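Local coordinates for protein nourseothricin acetyltransferase (Streptomyces noursei, PDB 5C82) that probably acetylates the antibiotic nourseothricin as a GNAT-type acetyltransferase, and thereby probably confers resistance to it, at residues A[47-52]-A[153-158]; A[145-150]-A[170-175]. The protein carries 1 engineered substitution. All coordinates share one frame; numbering follows the deposited sequence.

Interaction 1. Residues A[47-52]-A[153-158]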
loop_
_atom_site.group_PDB
_atom_site.type_symbol
_atom_site.label_atom_id
_atom_site.label_comp_id
_atom_site.label_asym_id
_atom_site.label_seq_id
_atom_site.Cartn_x
_atom_site.Cartn_y
_atom_site.Cartn_z
ATOM N N LEU A 47 3.571 -17.652 -1.722
ATOM C CA LEU A 47 4.731 -17.268 -2.510
ATOM C C LEU A 47 5.641 -18.460 -2.586
ATOM O O LEU A 47 5.900 -19.096 -1.579
ATOM C CB LEU A 47 5.509 -16.105 -1.856
ATOM C CG LEU A 47 5.061 -14.677 -2.157
ATOM C CD1 LEU A 47 3.697 -14.353 -1.499
ATOM C CD2 LEU A 47 6.090 -13.712 -1.645
ATOM N N ARG A 48 6.134 -18.757 -3.779
ATOM C CA ARG A 48 7.063 -19.851 -3.987
ATOM C C ARG A 48 8.079 -19.406 -4.996
ATOM O O ARG A 48 7.701 -18.970 -6.080
ATOM C CB ARG A 48 6.320 -21.100 -4.491
ATOM C CG ARG A 48 7.173 -22.374 -4.511
ATOM C CD ARG A 48 6.350 -23.634 -4.780
ATOM N NE ARG A 48 5.581 -23.553 -6.026
ATOM C CZ ARG A 48 5.879 -24.206 -7.147
ATOM N NH1 ARG A 48 6.932 -25.016 -7.195
ATOM N NH2 ARG A 48 5.121 -24.061 -8.228
ATOM N N GLU A 49 9.361 -19.520 -4.654
ATOM C CA GLU A 49 10.462 -19.220 -5.566
ATOM C C GLU A 49 10.561 -20.353 -6.599
ATOM O O GLU A 49 10.658 -21.523 -6.238
ATOM C CB GLU A 49 11.775 -19.063 -4.813
ATOM C CG GLU A 49 12.836 -18.385 -5.670
ATOM C CD GLU A 49 14.130 -18.093 -4.948
ATOM O OE1 GLU A 49 14.234 -18.440 -3.751
ATOM O OE2 GLU A 49 15.030 -17.481 -5.565
ATOM N N VAL A 50 10.430 -19.990 -7.875
ATOM C CA VAL A 50 10.442 -20.909 -8.998
ATOM C C VAL A 50 11.542 -20.557 -10.001
ATOM O O VAL A 50 11.777 -19.368 -10.250
ATOM C CB VAL A 50 9.052 -21.016 -9.700
ATOM C CG1 VAL A 50 8.030 -21.784 -8.844
ATOM C CG2 VAL A 50 8.510 -19.648 -10.110
ATOM N N PRO A 51 12.206 -21.564 -10.624
ATOM C CA PRO A 51 13.189 -21.231 -11.670
ATOM C C PRO A 51 12.500 -20.671 -12.918
ATOM O O PRO A 51 11.339 -20.991 -13.171
ATOM C CB PRO A 51 13.866 -22.575 -11.973
ATOM C CG PRO A 51 12.857 -23.617 -11.585
ATOM C CD PRO A 51 12.046 -23.031 -10.462
ATOM N N VAL A 52 13.196 -19.804 -13.671
ATOM C CA VAL A 52 12.698 -19.254 -14.931
ATOM C C VAL A 52 13.748 -19.492 -16.003
ATOM O O VAL A 52 14.925 -19.195 -15.777
ATOM C CB VAL A 52 12.215 -17.765 -14.905
ATOM C CG1 VAL A 52 10.872 -17.621 -14.200
ATOM C CG2 VAL A 52 13.259 -16.820 -14.307
ATOM N N ALA A 153 16.814 -9.075 -4.995
ATOM C CA ALA A 153 16.600 -7.988 -4.043
ATOM C C ALA A 153 15.835 -8.546 -2.870
ATOM O O ALA A 153 16.159 -8.195 -1.744
ATOM C CB ALA A 153 15.819 -6.851 -4.680
ATOM N N ILE A 154 14.862 -9.455 -3.131
ATOM C CA ILE A 154 14.045 -10.093 -2.094
ATOM C C ILE A 154 14.951 -10.845 -1.115
ATOM O O ILE A 154 14.854 -10.629 0.089
ATOM C CB ILE A 154 12.892 -10.971 -2.676
ATOM C CG1 ILE A 154 11.830 -10.083 -3.361
ATOM C CG2 ILE A 154 12.249 -11.840 -1.578
ATOM C CD1 ILE A 154 10.979 -10.780 -4.436
ATOM N N HIS A 155 15.864 -11.658 -1.643
ATOM C CA HIS A 155 16.826 -12.397 -0.825
ATOM C C HIS A 155 17.773 -11.437 -0.115
ATOM O O HIS A 155 18.021 -11.637 1.077
ATOM C CB HIS A 155 17.600 -13.411 -1.674
ATOM C CG HIS A 155 16.863 -14.705 -1.871
ATOM N ND1 HIS A 155 16.661 -15.585 -0.825
ATOM C CD2 HIS A 155 16.365 -15.252 -3.003
ATOM C CE1 HIS A 155 16.030 -16.625 -1.343
ATOM N NE2 HIS A 155 15.839 -16.475 -2.653
ATOM N N ALA A 156 18.217 -10.345 -0.804
ATOM C CA ALA A 156 19.108 -9.331 -0.185
ATOM C C ALA A 156 18.429 -8.601 0.999
ATOM O O ALA A 156 19.076 -8.361 2.025
ATOM C CB ALA A 156 19.597 -8.335 -1.229
ATOM N N TYR A 157 17.108 -8.298 0.869
ATOM C CA TYR A 157 16.305 -7.625 1.904
ATOM C C TYR A 157 16.130 -8.518 3.091
ATOM O O TYR A 157 16.178 -8.039 4.224
ATOM C CB TYR A 157 14.915 -7.220 1.361
ATOM C CG TYR A 157 14.986 -6.134 0.312
ATOM C CD1 TYR A 157 15.965 -5.137 0.370
ATOM C CD2 TYR A 157 14.093 -6.111 -0.753
ATOM C CE1 TYR A 157 16.071 -4.171 -0.623
ATOM C CE2 TYR A 157 14.201 -5.158 -1.765
ATOM C CZ TYR A 157 15.180 -4.180 -1.684
ATOM O OH TYR A 157 15.232 -3.210 -2.642
ATOM N N ARG A 158 15.905 -9.826 2.831
ATOM C CA ARG A 158 15.738 -10.835 3.871
ATOM C C ARG A 158 16.997 -10.940 4.715
ATOM O O ARG A 158 16.944 -11.212 5.914
ATOM C CB ARG A 158 15.344 -12.210 3.239
ATOM C CG ARG A 158 15.040 -13.311 4.264
ATOM C CD ARG A 158 13.809 -12.983 5.109
ATOM N NE ARG A 158 13.265 -14.170 5.777
ATOM C CZ ARG A 158 13.418 -14.470 7.065
ATOM N NH1 ARG A 158 14.072 -13.644 7.880
ATOM N NH2 ARG A 158 12.891 -15.575 7.557
#
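With its CG anti to the backbone N (chi1 -164°) and an extended chain beyond, E49 leans straight out of strand 44-58, and H155, whose CG lies beside its own backbone N, reaches back from helix 151-158 to meet it. The two side chains arrive from opposite directions and bridge backbones that stay well apart, the nearest CA atoms, those of E49 and I154, being 10.4 Å from each other. Only about 78 Å² is buried, so this is a slender surface bridge.

The bond runs from H155 NE2 to E49 OE1 at 2.8 Å, with an N-H...O angle of 157°. The oxygen sits almost exactly in the imidazole plane at the ring's edge, where the N-H points. On the acceptor side the imidazole approaches OE1 on its syn side but about 30° out of the carboxylate plane, with the two flat groups turned against each other. A glutamate suits a strand position that must span such a gap, and histidine offers a flat donor at the end of a short arm.

Both partners have further anchors. E49 OE2 hydrogen-bonds T34 OG1, so the carboxylate is held at both oxygens, by H155 on one and T34 on the other, which should limit its rotation. The backbone O of H155 accepts a hydrogen bond from R159 NH1. Beneath this polar link I154 turns inward to F36 and L183, as a branched aliphatic residue on the buried side of a helix should.

The arrangement is a histidine-carboxylate hydrogen bond that ties the three-stranded antiparallel sheet to the short helix following strand 141-147 in the GNAT fold.

Interaction 2. Residues A[145-150]-A[170-175]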
loop_
_atom_site.group_PDB
_atom_site.type_symbol
_atom_site.label_atom_id
_atom_site.label_comp_id
_atom_site.label_asym_id
_atom_site.label_seq_id
_atom_site.Cartn_x
_atom_site.Cartn_y
_atom_site.Cartn_z
ATOM N N GLU A 145 8.610 -1.872 -0.822
ATOM C CA GLU A 145 7.888 -2.564 -1.861
ATOM C C GLU A 145 8.950 -3.106 -2.796
ATOM O O GLU A 145 9.961 -2.439 -3.023
ATOM C CB GLU A 145 6.996 -1.569 -2.585
ATOM C CG GLU A 145 6.088 -2.189 -3.625
ATOM C CD GLU A 145 6.620 -1.954 -5.017
ATOM O OE1 GLU A 145 6.406 -0.848 -5.568
ATOM O OE2 GLU A 145 7.295 -2.868 -5.538
ATOM N N VAL A 146 8.733 -4.335 -3.321
ATOM C CA VAL A 146 9.621 -4.993 -4.272
ATOM C C VAL A 146 8.804 -5.903 -5.207
ATOM O O VAL A 146 7.921 -6.638 -4.745
ATOM C CB VAL A 146 10.828 -5.708 -3.596
ATOM C CG1 VAL A 146 10.396 -6.792 -2.601
ATOM C CG2 VAL A 146 11.805 -6.261 -4.636
ATOM N N THR A 147 9.066 -5.823 -6.526
ATOM C CA THR A 147 8.382 -6.696 -7.473
ATOM C C THR A 147 8.763 -8.149 -7.185
ATOM O O THR A 147 9.916 -8.438 -6.851
ATOM C CB THR A 147 8.613 -6.292 -8.936
ATOM O OG1 THR A 147 7.979 -7.280 -9.742
ATOM C CG2 THR A 147 10.114 -6.218 -9.322
ATOM N N ASN A 148 7.773 -9.048 -7.291
ATOM C CA ASN A 148 7.916 -10.483 -7.071
ATOM C C ASN A 148 8.985 -11.128 -8.001
ATOM O O ASN A 148 9.554 -12.174 -7.668
ATOM C CB ASN A 148 6.542 -11.166 -7.245
ATOM C CG ASN A 148 6.134 -11.226 -8.690
ATOM O OD1 ASN A 148 5.930 -10.205 -9.334
ATOM N ND2 ASN A 148 6.182 -12.409 -9.276
ATOM N N VAL A 149 9.229 -10.517 -9.167
ATOM C CA VAL A 149 10.228 -11.031 -10.113
ATOM C C VAL A 149 11.654 -10.702 -9.670
ATOM O O VAL A 149 12.595 -11.358 -10.137
ATOM C CB VAL A 149 9.966 -10.648 -11.584
ATOM C CG1 VAL A 149 8.646 -11.255 -12.078
ATOM C CG2 VAL A 149 10.028 -9.137 -11.815
ATOM N N ASN A 150 11.816 -9.719 -8.734
ATOM C CA ASN A 150 13.136 -9.361 -8.210
ATOM C C ASN A 150 13.600 -10.313 -7.083
ATOM O O ASN A 150 13.867 -9.865 -5.974
ATOM C CB ASN A 150 13.218 -7.874 -7.798
ATOM C CG ASN A 150 14.619 -7.281 -7.869
ATOM O OD1 ASN A 150 15.623 -7.974 -7.908
ATOM N ND2 ASN A 150 14.730 -5.968 -7.893
ATOM N N ALA A 170 -2.521 -6.214 -7.338
ATOM C CA ALA A 170 -3.168 -5.313 -8.283
ATOM C C ALA A 170 -2.375 -4.035 -8.557
ATOM O O ALA A 170 -2.743 -3.302 -9.471
ATOM C CB ALA A 170 -4.566 -4.980 -7.767
ATOM N N LEU A 171 -1.283 -3.767 -7.778
ATOM C CA LEU A 171 -0.447 -2.563 -7.895
ATOM C C LEU A 171 0.029 -2.259 -9.308
ATOM O O LEU A 171 0.042 -1.085 -9.684
ATOM C CB LEU A 171 0.766 -2.527 -6.921
ATOM C CG LEU A 171 1.340 -1.072 -6.699
ATOM C CD1 LEU A 171 0.331 -0.126 -5.941
ATOM C CD2 LEU A 171 2.716 -1.071 -6.023
ATOM N N TYR A 172 0.399 -3.293 -10.081
ATOM C CA TYR A 172 0.930 -3.122 -11.432
ATOM C C TYR A 172 -0.054 -3.343 -12.570
ATOM O O TYR A 172 0.386 -3.388 -13.728
ATOM C CB TYR A 172 2.158 -4.021 -11.633
ATOM C CG TYR A 172 3.272 -3.729 -10.658
ATOM C CD1 TYR A 172 3.834 -2.457 -10.572
ATOM C CD2 TYR A 172 3.812 -4.739 -9.869
ATOM C CE1 TYR A 172 4.871 -2.185 -9.682
ATOM C CE2 TYR A 172 4.855 -4.482 -8.983
ATOM C CZ TYR A 172 5.362 -3.197 -8.873
ATOM O OH TYR A 172 6.401 -2.946 -8.019
ATOM N N ASP A 173 -1.352 -3.489 -12.272
ATOM C CA ASP A 173 -2.363 -3.684 -13.318
ATOM C C ASP A 173 -2.442 -2.417 -14.203
ATOM O O ASP A 173 -2.499 -1.299 -13.687
ATOM C CB ASP A 173 -3.730 -4.046 -12.711
ATOM C CG ASP A 173 -4.841 -4.228 -13.733
ATOM O OD1 ASP A 173 -5.487 -3.211 -14.104
ATOM O OD2 ASP A 173 -5.055 -5.380 -14.182
ATOM N N GLY A 174 -2.355 -2.618 -15.519
ATOM C CA GLY A 174 -2.406 -1.548 -16.508
ATOM C C GLY A 174 -1.095 -0.818 -16.725
ATOM O O GLY A 174 -1.068 0.205 -17.408
ATOM N N THR A 175 -0.004 -1.319 -16.145
ATOM C CA THR A 175 1.307 -0.702 -16.276
ATOM C C THR A 175 2.189 -1.600 -17.134
ATOM O O THR A 175 1.782 -2.711 -17.488
ATOM C CB THR A 175 1.970 -0.474 -14.885
ATOM O OG1 THR A 175 2.559 -1.675 -14.419
ATOM C CG2 THR A 175 1.026 0.058 -13.844
#
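L171, just inside the type I turn that A170 opens, is the first residue of the loop to meet strand 141-147: its CD2 lies 3.7 Å from E145 OE1. The L171 side chain also touches A182, while its backbone O accepts a hydrogen bond from N103 ND2 of the second subunit. A leucine can thus place a methyl beside the glutamate and still leave its main chain to the dimer partner.

Y172 carries the contact. Its CG stands anti to the carbonyl carbon, beside the backbone N (chi1 -59°), which points the ring at the strand, and its OH donates to E145 OE2 at 2.6 Å. The oxygen lies at the ring's edge, near the ring plane, whereas the hydroxyl comes to the carboxylate from above, 43° out of its plane; ring and carboxylate are nearly perpendicular. E145 meets it through a chain bent at chi2 (-103°). Two residues on along the strand, T147 CB makes a loose van der Waals contact with Y172 OH at 4.1 Å. T147 OG1 is hydrogen-bonded to E180 OE1.

D173 closes the first turn through its N, 3.1 Å from A170 O, and packs on H141 of the second subunit. G174 follows at the third position of a type II turn, where the positive phi favours glycine, and its N is bound by D178 OD2. T175 then turns back: its OG1 (2.9 Å) and N (3.2 Å) both reach Y172 O from one face of the carbonyl, and OG1 also accepts from S177 N.

The one hydrogen bond between these two segments is thus a short one from a neutral phenol to a glutamate, probably strengthened by the acceptor's charge if the carboxylate is ionised.

How the interactions relate
Interactions 1 and 2, whose centres lie 14 Å apart, share a packed seam: strand 141-147 leads through a tight turn into helix 151-158, and I154 packs back with CD1 3.5 Å from T147 O and CG1 3.7 Å from V146 CG1. Y157 adds its CE2, 3.9 Å from V146 CB. Between them N150 caps the helix, with a weak bond from A153 N to its OD1. Strand 34-40 is a second link, since F36 touches both E49 and I154 while its O accepts from N148 ND2. As in other GNAT enzymes, acetyl-CoA probably binds where strands 105-113 and 141-147 splay apart, placing interaction 2's strand at the cleft's edge.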